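PDB 3FJ1: putative phosphosugar isomerase, which is of unproven function but contains two SIS domains and probably binds phosphosugars, perhaps as an isomerase or aminotransferase. Local coordinates for residues 56-61 and 156-160; 186-190 and 299-303; 274-279 and 290-294. One frame throughout, in Å; residues are numbered along the deposited sequence.

Contact 1: residues 56-61 and 156-160; sequences HVCTYL and FVTSA
Two helical segments, 56-61 within helix 53-69 and 156-160 within helix 153-171, run in the same general direction. Their axes approach to 9.7 Å and cross at -34°, and the nearest CA pair is Val57 with Ala160, 5.6 Å apart. No hydrogen bond joins them; the 309 Å² they bury comes from the fit of shapes. The principal bump is Val57, whose CB points at the partner helix, with chi1 at t. CG2 of Val57 packs 3.5 Å from CD1 of Phe156, CG1 of Val57 reaches Ala160 (3.8 Å to its N, 4.2 Å to its CB), and both methyls lie about 4.0 Å from Ser159 CB. The small alanine makes room for CG1. In return Phe156, with chi1 at t and chi2 near 87°, reaches across from a CB that points sideways. Its ring edge meets His56 CB (CE1 to CB 4.0 Å), and its CZ comes 4.5 Å from Tyr60 CD2, at the edge of the tyrosine ring. Tyr60, also t, sets CD2 4.2 Å from Ala160 CB, and Leu61 (m, t) brings CD2 to 3.7 Å from Ala160 O. The two helices, which follow strands 45-49 and 138-141 of the parallel sheet, thus pack side by side within the first SIS domain, an alpha-beta-alpha sandwich. Helix 308-326 closes over Tyr60, Phe156 and Ala160, and Tyr60 OH bonds to Leu306 O; helix 217-231 touches His56, Tyr60 and Phe156, while helix 8-41 packs on Val157 and Thr158.

Contact 2: residues 186-190 and 299-303; sequences TLAAA and HVRSG
Thr186 opens the helical segment 186-190, part of helix 183-191, and faces an irregular, largely extended segment, 299-303. Its CB points toward that chain, and chi1 near -58° (m) places the methyl and the hydroxyl in separate roles. CG2 of Thr186 packs 3.8 Å from Val300 CG1, 3.8 Å from Arg301 O and 3.9 Å from Ser302 CA, whereas OG1 donates to a water at 2.8 Å that in turn donates to Ser302 O at 2.7 Å. The CA atoms of Thr186 and Ser302 are 6.0 Å apart; the water bridges the pair at this end without a direct hydrogen bond. Leu187 points its CB away, to pack on helices 8-41 and 308-326. The contact joins helix 183-191 to the connection between strand 295-296 and helix 308-326 in the second SIS domain, a helix that itself packs on Thr186 and Ala190. One turn on, Ala189 directs CB toward Val300, 3.9 Å from its CG2. Ala190, whose N bonds to Thr186 O (2.9 Å), presents that same N 3.7 Å from Val300 CG2, its CB lying 4.5 Å from CG2; the Ala190 and Val300 CA atoms are 5.8 Å apart. Val300, extended at phi/psi -119/119 with chi1 t, therefore seats CG1 between Thr186 CG2 and Ala189 CB, and CG2 on Ala189 and Ala190. Arg301 turns its CB away from the helix; its NH1 hydrogen-bonds Ala261 O and its NH2 forms a salt bridge with Glu267, while Ser302 OG bonds to Asp308 and Thr307.

Contact 3: residues 274-279 and 290-294; sequences ADQIAA and RVTRA
Three alanines and a valine make the apolar centre between segment 274-279, on helix 267-279, and the irregular segment 290-294. Ala274 CB lies 3.9 Å from Val291 CG1 and 4.0 Å from Ala294 CB, and Ala278 CB, one turn later, is 4.3 Å from Ala294 CB. These small side chains allow close approach, Ala278 CA lying 5.4 Å from Ala294 CA; the register pair is Asp275 and Ala294, CA atoms 5.1 Å apart. The helix packs here on strand 284-286 and on the loop leading to strand 295-296 in the second SIS domain. Farther out, Ala278 CB touches Arg293 CG at 3.5 Å, and Ala279 CB lies 3.8 Å from Arg293 NE. At the polar edge, Asp275 (chi1 m, -78°) turns its carboxylate into the bend of the loop. OD1 accepts from Arg293 N (2.9 Å) and Ala294 N (2.8 Å); OD2 accepts from Thr292 N (2.9 Å) and, weakly, from Thr292 OG1 (3.3 Å). A water donates to Asp275 OD2 (3.3 Å) and to Arg290 O (3.0 Å). Val291 and Ala294 are extended (psi 140° and 152°), while Thr292 and Arg293 turn the chain (psi -15° and -55°), so three successive amides converge on one carboxylate. This is consistent with its charge being balanced largely by backbone N-H groups, Thr292 OG1 and the water assisting.

Contact 1 is the core contact, about 4 Å from the chain centre, whereas contacts 2 and 3, with centres at 15 and 25 Å, are only partly buried. Polarity rises along that series: contact 1 has no hydrogen bond across it, contact 2 adds one bridging water to its apolar fit, and contact 3 is tied by a carboxylate to backbone amides. Contacts 1 and 2 touch through Val157 CG1 and Leu187 CD1, 3.8 Å apart, and both pack against helices 8-41 and 308-326. Contact 3 is nested in the chain between 186-190 and 299-303, yet its nearest atoms remain about 7 Å from contact 2 and 18 Å from contact 1.

Contact 1: residues 56-61 and 156-160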
loop_
_atom_site.group_PDB
_atom_site.type_symbol
_atom_site.label_atom_id
_atom_site.label_comp_id
_atom_site.label_asym_id
_atom_site.label_seq_id
_atom_site.Cartn_x
_atom_site.Cartn_y
_atom_site.Cartn_z
ATOM N N HIS A 56 7.350 5.124 0.888
ATOM C CA HIS A 56 6.859 6.021 -0.172
ATOM C C HIS A 56 8.002 6.263 -1.166
ATOM O O HIS A 56 7.781 6.357 -2.377
ATOM C CB HIS A 56 6.289 7.310 0.399
ATOM C CG HIS A 56 5.160 7.074 1.364
ATOM N ND1 HIS A 56 4.196 6.107 1.146
ATOM C CD2 HIS A 56 4.819 7.693 2.521
ATOM C CE1 HIS A 56 3.345 6.110 2.157
ATOM N NE2 HIS A 56 3.667 7.096 2.978
ATOM N N VAL A 57 9.235 6.312 -0.655
ATOM C CA VAL A 57 10.399 6.360 -1.514
ATOM C C VAL A 57 10.422 5.115 -2.386
ATOM O O VAL A 57 10.660 5.170 -3.587
ATOM C CB VAL A 57 11.695 6.491 -0.730
ATOM C CG1 VAL A 57 12.887 6.419 -1.734
ATOM C CG2 VAL A 57 11.689 7.804 0.091
ATOM N N CYS A 58 10.195 3.968 -1.767
ATOM C CA CYS A 58 10.175 2.698 -2.504
ATOM C C CYS A 58 9.069 2.654 -3.584
ATOM O O CYS A 58 9.290 2.182 -4.698
ATOM C CB CYS A 58 10.079 1.546 -1.545
ATOM S SG CYS A 58 11.660 1.200 -0.698
ATOM N N THR A 59 7.900 3.194 -3.273
ATOM C CA THR A 59 6.853 3.279 -4.284
ATOM C C THR A 59 7.319 4.111 -5.476
ATOM O O THR A 59 7.155 3.703 -6.630
ATOM C CB THR A 59 5.575 3.870 -3.693
ATOM O OG1 THR A 59 5.128 3.026 -2.620
ATOM C CG2 THR A 59 4.467 4.039 -4.779
ATOM N N TYR A 60 7.906 5.271 -5.193
ATOM C CA TYR A 60 8.499 6.144 -6.208
ATOM C C TYR A 60 9.523 5.367 -7.070
ATOM O O TYR A 60 9.415 5.323 -8.295
ATOM C CB TYR A 60 9.127 7.339 -5.488
ATOM C CG TYR A 60 9.494 8.554 -6.304
ATOM C CD1 TYR A 60 9.860 8.477 -7.633
ATOM C CD2 TYR A 60 9.600 9.797 -5.681
ATOM C CE1 TYR A 60 10.265 9.612 -8.342
ATOM C CE2 TYR A 60 10.013 10.911 -6.379
ATOM C CZ TYR A 60 10.333 10.820 -7.695
ATOM O OH TYR A 60 10.728 11.942 -8.350
ATOM N N LEU A 61 10.455 4.685 -6.412
ATOM C CA LEU A 61 11.471 3.932 -7.105
ATOM C C LEU A 61 10.940 2.695 -7.850
ATOM O O LEU A 61 11.557 2.306 -8.838
ATOM C CB LEU A 61 12.593 3.561 -6.155
ATOM C CG LEU A 61 13.355 4.752 -5.521
ATOM C CD1 LEU A 61 14.428 4.196 -4.537
ATOM C CD2 LEU A 61 13.956 5.686 -6.577
ATOM N N PHE A 156 13.685 12.061 2.835
ATOM C CA PHE A 156 12.829 11.658 1.700
ATOM C C PHE A 156 13.455 12.017 0.332
ATOM O O PHE A 156 13.594 11.163 -0.550
ATOM C CB PHE A 156 11.436 12.273 1.801
ATOM C CG PHE A 156 10.534 11.814 0.699
ATOM C CD1 PHE A 156 9.814 10.654 0.832
ATOM C CD2 PHE A 156 10.511 12.467 -0.524
ATOM C CE1 PHE A 156 9.005 10.194 -0.184
ATOM C CE2 PHE A 156 9.687 12.006 -1.577
ATOM C CZ PHE A 156 8.941 10.842 -1.398
ATOM N N VAL A 157 13.825 13.282 0.176
ATOM C CA VAL A 157 14.353 13.779 -1.108
ATOM C C VAL A 157 15.631 13.080 -1.503
ATOM O O VAL A 157 15.711 12.556 -2.605
ATOM C CB VAL A 157 14.482 15.321 -1.133
ATOM C CG1 VAL A 157 15.164 15.777 -2.412
ATOM C CG2 VAL A 157 13.083 15.978 -0.999
ATOM N N THR A 158 16.613 13.035 -0.603
ATOM C CA THR A 158 17.900 12.396 -0.897
ATOM C C THR A 158 17.805 10.874 -1.100
ATOM O O THR A 158 18.524 10.324 -1.937
ATOM C CB THR A 158 18.987 12.706 0.161
ATOM O OG1 THR A 158 18.577 12.248 1.453
ATOM C CG2 THR A 158 19.313 14.220 0.196
ATOM N N SER A 159 16.920 10.210 -0.361
ATOM C CA SER A 159 16.683 8.766 -0.573
ATOM C C SER A 159 16.226 8.521 -2.020
ATOM O O SER A 159 16.735 7.626 -2.735
ATOM C CB SER A 159 15.669 8.211 0.433
ATOM O OG SER A 159 16.203 8.172 1.770
ATOM N N ALA A 160 15.222 9.294 -2.447
ATOM C CA ALA A 160 14.712 9.171 -3.772
ATOM C C ALA A 160 15.767 9.514 -4.824
ATOM O O ALA A 160 15.914 8.779 -5.801
ATOM C CB ALA A 160 13.405 10.004 -3.954
#

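Contact 2: residues 186-190 and 299-303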
loop_
_atom_site.group_PDB
_atom_site.type_symbol
_atom_site.label_atom_id
_atom_site.label_comp_id
_atom_site.label_asym_id
_atom_site.label_seq_id
_atom_site.Cartn_x
_atom_site.Cartn_y
_atom_site.Cartn_z
ATOM N N THR A 186 16.529 23.303 -9.501
ATOM C CA THR A 186 15.098 23.056 -9.556
ATOM C C THR A 186 14.497 23.096 -8.161
ATOM O O THR A 186 13.443 23.715 -7.948
ATOM C CB THR A 186 14.817 21.680 -10.220
ATOM O OG1 THR A 186 15.384 21.662 -11.537
ATOM C CG2 THR A 186 13.296 21.397 -10.344
ATOM N N LEU A 187 15.162 22.435 -7.203
ATOM C CA LEU A 187 14.602 22.314 -5.849
ATOM C C LEU A 187 14.719 23.601 -5.071
ATOM O O LEU A 187 13.858 23.897 -4.222
ATOM C CB LEU A 187 15.212 21.138 -5.079
ATOM C CG LEU A 187 14.931 19.768 -5.744
ATOM C CD1 LEU A 187 15.527 18.618 -4.905
ATOM C CD2 LEU A 187 13.440 19.525 -6.016
ATOM N N ALA A 188 15.750 24.378 -5.377
ATOM C CA ALA A 188 15.897 25.701 -4.770
ATOM C C ALA A 188 14.660 26.527 -5.157
ATOM O O ALA A 188 14.001 27.104 -4.295
ATOM C CB ALA A 188 17.159 26.378 -5.237
ATOM N N ALA A 189 14.351 26.553 -6.460
ATOM C CA ALA A 189 13.182 27.245 -6.991
ATOM C C ALA A 189 11.909 26.722 -6.335
ATOM O O ALA A 189 11.089 27.494 -5.797
ATOM C CB ALA A 189 13.141 27.083 -8.503
ATOM N N ALA A 190 11.733 25.374 -6.349
ATOM C CA ALA A 190 10.586 24.764 -5.704
ATOM C C ALA A 190 10.383 25.147 -4.233
ATOM O O ALA A 190 9.250 25.256 -3.771
ATOM C CB ALA A 190 10.692 23.204 -5.829
ATOM N N HIS A 299 4.423 25.680 -9.825
ATOM C CA HIS A 299 5.351 24.548 -9.762
ATOM C C HIS A 299 6.553 24.664 -10.697
ATOM O O HIS A 299 6.542 25.419 -11.684
ATOM C CB HIS A 299 4.613 23.227 -10.070
ATOM C CG HIS A 299 4.005 23.196 -11.435
ATOM N ND1 HIS A 299 2.837 23.867 -11.745
ATOM C CD2 HIS A 299 4.445 22.649 -12.587
ATOM C CE1 HIS A 299 2.575 23.704 -13.028
ATOM N NE2 HIS A 299 3.528 22.958 -13.563
ATOM N N VAL A 300 7.574 23.863 -10.397
ATOM C CA VAL A 300 8.796 23.869 -11.182
ATOM C C VAL A 300 9.059 22.499 -11.815
ATOM O O VAL A 300 9.180 21.492 -11.108
ATOM C CB VAL A 300 10.007 24.287 -10.320
ATOM C CG1 VAL A 300 11.229 24.462 -11.215
ATOM C CG2 VAL A 300 9.713 25.572 -9.494
ATOM N N ARG A 301 9.105 22.456 -13.146
ATOM C CA ARG A 301 9.412 21.245 -13.847
ATOM C C ARG A 301 10.937 21.012 -13.816
ATOM O O ARG A 301 11.719 21.967 -13.717
ATOM C CB ARG A 301 8.861 21.298 -15.271
ATOM C CG ARG A 301 7.350 21.302 -15.357
ATOM C CD ARG A 301 6.778 19.934 -15.036
ATOM N NE ARG A 301 5.326 19.834 -15.115
ATOM C CZ ARG A 301 4.517 19.484 -14.112
ATOM N NH1 ARG A 301 4.972 19.221 -12.886
ATOM N NH2 ARG A 301 3.216 19.380 -14.348
ATOM N N SER A 302 11.326 19.741 -13.888
ATOM C CA SER A 302 12.702 19.306 -13.634
ATOM C C SER A 302 13.570 18.915 -14.842
ATOM O O SER A 302 14.784 18.807 -14.695
ATOM C CB SER A 302 12.659 18.116 -12.681
ATOM O OG SER A 302 12.247 16.952 -13.347
ATOM N N GLY A 303 12.959 18.715 -16.007
ATOM C CA GLY A 303 13.670 18.193 -17.177
ATOM C C GLY A 303 13.398 16.734 -17.493
ATOM O O GLY A 303 13.748 16.260 -18.572
HETATM O O HOH W 1 16.243 19.119 -12.427
#

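Contact 3: residues 274-279 and 290-294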
loop_
_atom_site.group_PDB
_atom_site.type_symbol
_atom_site.label_atom_id
_atom_site.label_comp_id
_atom_site.label_asym_id
_atom_site.label_seq_id
_atom_site.Cartn_x
_atom_site.Cartn_y
_atom_site.Cartn_z
ATOM N N ALA A 274 -9.045 16.160 -11.797
ATOM C CA ALA A 274 -8.997 17.346 -10.949
ATOM C C ALA A 274 -10.129 18.278 -11.384
ATOM O O ALA A 274 -10.890 18.803 -10.564
ATOM C CB ALA A 274 -7.621 18.024 -11.051
ATOM N N ASP A 275 -10.255 18.465 -12.692
ATOM C CA ASP A 275 -11.317 19.304 -13.221
ATOM C C ASP A 275 -12.729 18.754 -12.942
ATOM O O ASP A 275 -13.612 19.539 -12.621
ATOM C CB ASP A 275 -11.112 19.563 -14.725
ATOM C CG ASP A 275 -10.042 20.619 -14.995
ATOM O OD1 ASP A 275 -9.677 21.384 -14.084
ATOM O OD2 ASP A 275 -9.582 20.728 -16.145
ATOM N N GLN A 276 -12.918 17.429 -13.043
ATOM C CA GLN A 276 -14.215 16.791 -12.796
ATOM C C GLN A 276 -14.667 17.024 -11.357
ATOM O O GLN A 276 -15.857 17.318 -11.087
ATOM C CB GLN A 276 -14.154 15.280 -13.054
ATOM C CG GLN A 276 -14.156 14.870 -14.521
ATOM C CD GLN A 276 -14.029 13.366 -14.697
ATOM O OE1 GLN A 276 -14.552 12.582 -13.885
ATOM N NE2 GLN A 276 -13.289 12.945 -15.731
ATOM N N ILE A 277 -13.697 16.907 -10.450
ATOM C CA ILE A 277 -13.927 17.134 -9.030
ATOM C C ILE A 277 -14.323 18.617 -8.806
ATOM O O ILE A 277 -15.335 18.911 -8.124
ATOM C CB ILE A 277 -12.716 16.711 -8.184
ATOM C CG1 ILE A 277 -12.470 15.197 -8.298
ATOM C CG2 ILE A 277 -12.935 17.118 -6.722
ATOM C CD1 ILE A 277 -11.143 14.775 -7.749
ATOM N N ALA A 278 -13.564 19.546 -9.402
ATOM C CA ALA A 278 -13.864 20.986 -9.319
ATOM C C ALA A 278 -15.237 21.321 -9.910
ATOM O O ALA A 278 -15.936 22.212 -9.410
ATOM C CB ALA A 278 -12.763 21.803 -10.030
ATOM N N ALA A 279 -15.632 20.603 -10.959
ATOM C CA ALA A 279 -16.958 20.801 -11.593
ATOM C C ALA A 279 -18.133 20.376 -10.669
ATOM O O ALA A 279 -19.283 20.763 -10.896
ATOM C CB ALA A 279 -17.029 20.084 -12.944
ATOM N N ARG A 290 -2.493 22.247 -17.210
ATOM C CA ARG A 290 -3.534 21.577 -17.995
ATOM C C ARG A 290 -4.947 21.648 -17.427
ATOM O O ARG A 290 -5.893 21.381 -18.150
ATOM C CB ARG A 290 -3.193 20.109 -18.202
ATOM C CG ARG A 290 -1.922 19.874 -18.943
ATOM C CD ARG A 290 -1.825 18.431 -19.286
ATOM N NE ARG A 290 -2.674 18.166 -20.439
ATOM C CZ ARG A 290 -2.245 17.778 -21.638
ATOM N NH1 ARG A 290 -0.965 17.482 -21.858
ATOM N NH2 ARG A 290 -3.127 17.613 -22.606
ATOM N N VAL A 291 -5.096 21.972 -16.147
ATOM C CA VAL A 291 -6.427 22.104 -15.559
ATOM C C VAL A 291 -7.057 23.422 -16.020
ATOM O O VAL A 291 -6.377 24.456 -16.092
ATOM C CB VAL A 291 -6.426 22.062 -14.018
ATOM C CG1 VAL A 291 -6.096 20.629 -13.537
ATOM C CG2 VAL A 291 -5.482 23.088 -13.446
ATOM N N THR A 292 -8.354 23.360 -16.301
ATOM C CA THR A 292 -9.116 24.493 -16.796
ATOM C C THR A 292 -10.183 24.952 -15.796
ATOM O O THR A 292 -10.702 26.065 -15.927
ATOM C CB THR A 292 -9.746 24.122 -18.145
ATOM O OG1 THR A 292 -10.824 23.210 -17.954
ATOM C CG2 THR A 292 -8.702 23.433 -19.027
ATOM N N ARG A 293 -10.490 24.109 -14.802
ATOM C CA ARG A 293 -11.479 24.381 -13.757
ATOM C C ARG A 293 -10.759 24.415 -12.391
ATOM O O ARG A 293 -10.850 25.366 -11.634
ATOM C CB ARG A 293 -12.523 23.256 -13.789
ATOM C CG ARG A 293 -13.769 23.463 -12.941
ATOM C CD ARG A 293 -14.906 24.075 -13.743
ATOM N NE ARG A 293 -15.531 23.095 -14.643
ATOM C CZ ARG A 293 -16.543 23.363 -15.461
ATOM N NH1 ARG A 293 -17.054 24.584 -15.510
ATOM N NH2 ARG A 293 -17.051 22.408 -16.237
ATOM N N ALA A 294 -10.045 23.335 -12.071
ATOM C CA ALA A 294 -9.256 23.283 -10.844
ATOM C C ALA A 294 -8.215 24.418 -10.912
ATOM O O ALA A 294 -7.834 24.852 -12.016
ATOM C CB ALA A 294 -8.547 21.898 -10.694
HETATM O O HOH W 2 -7.661 18.962 -18.129
#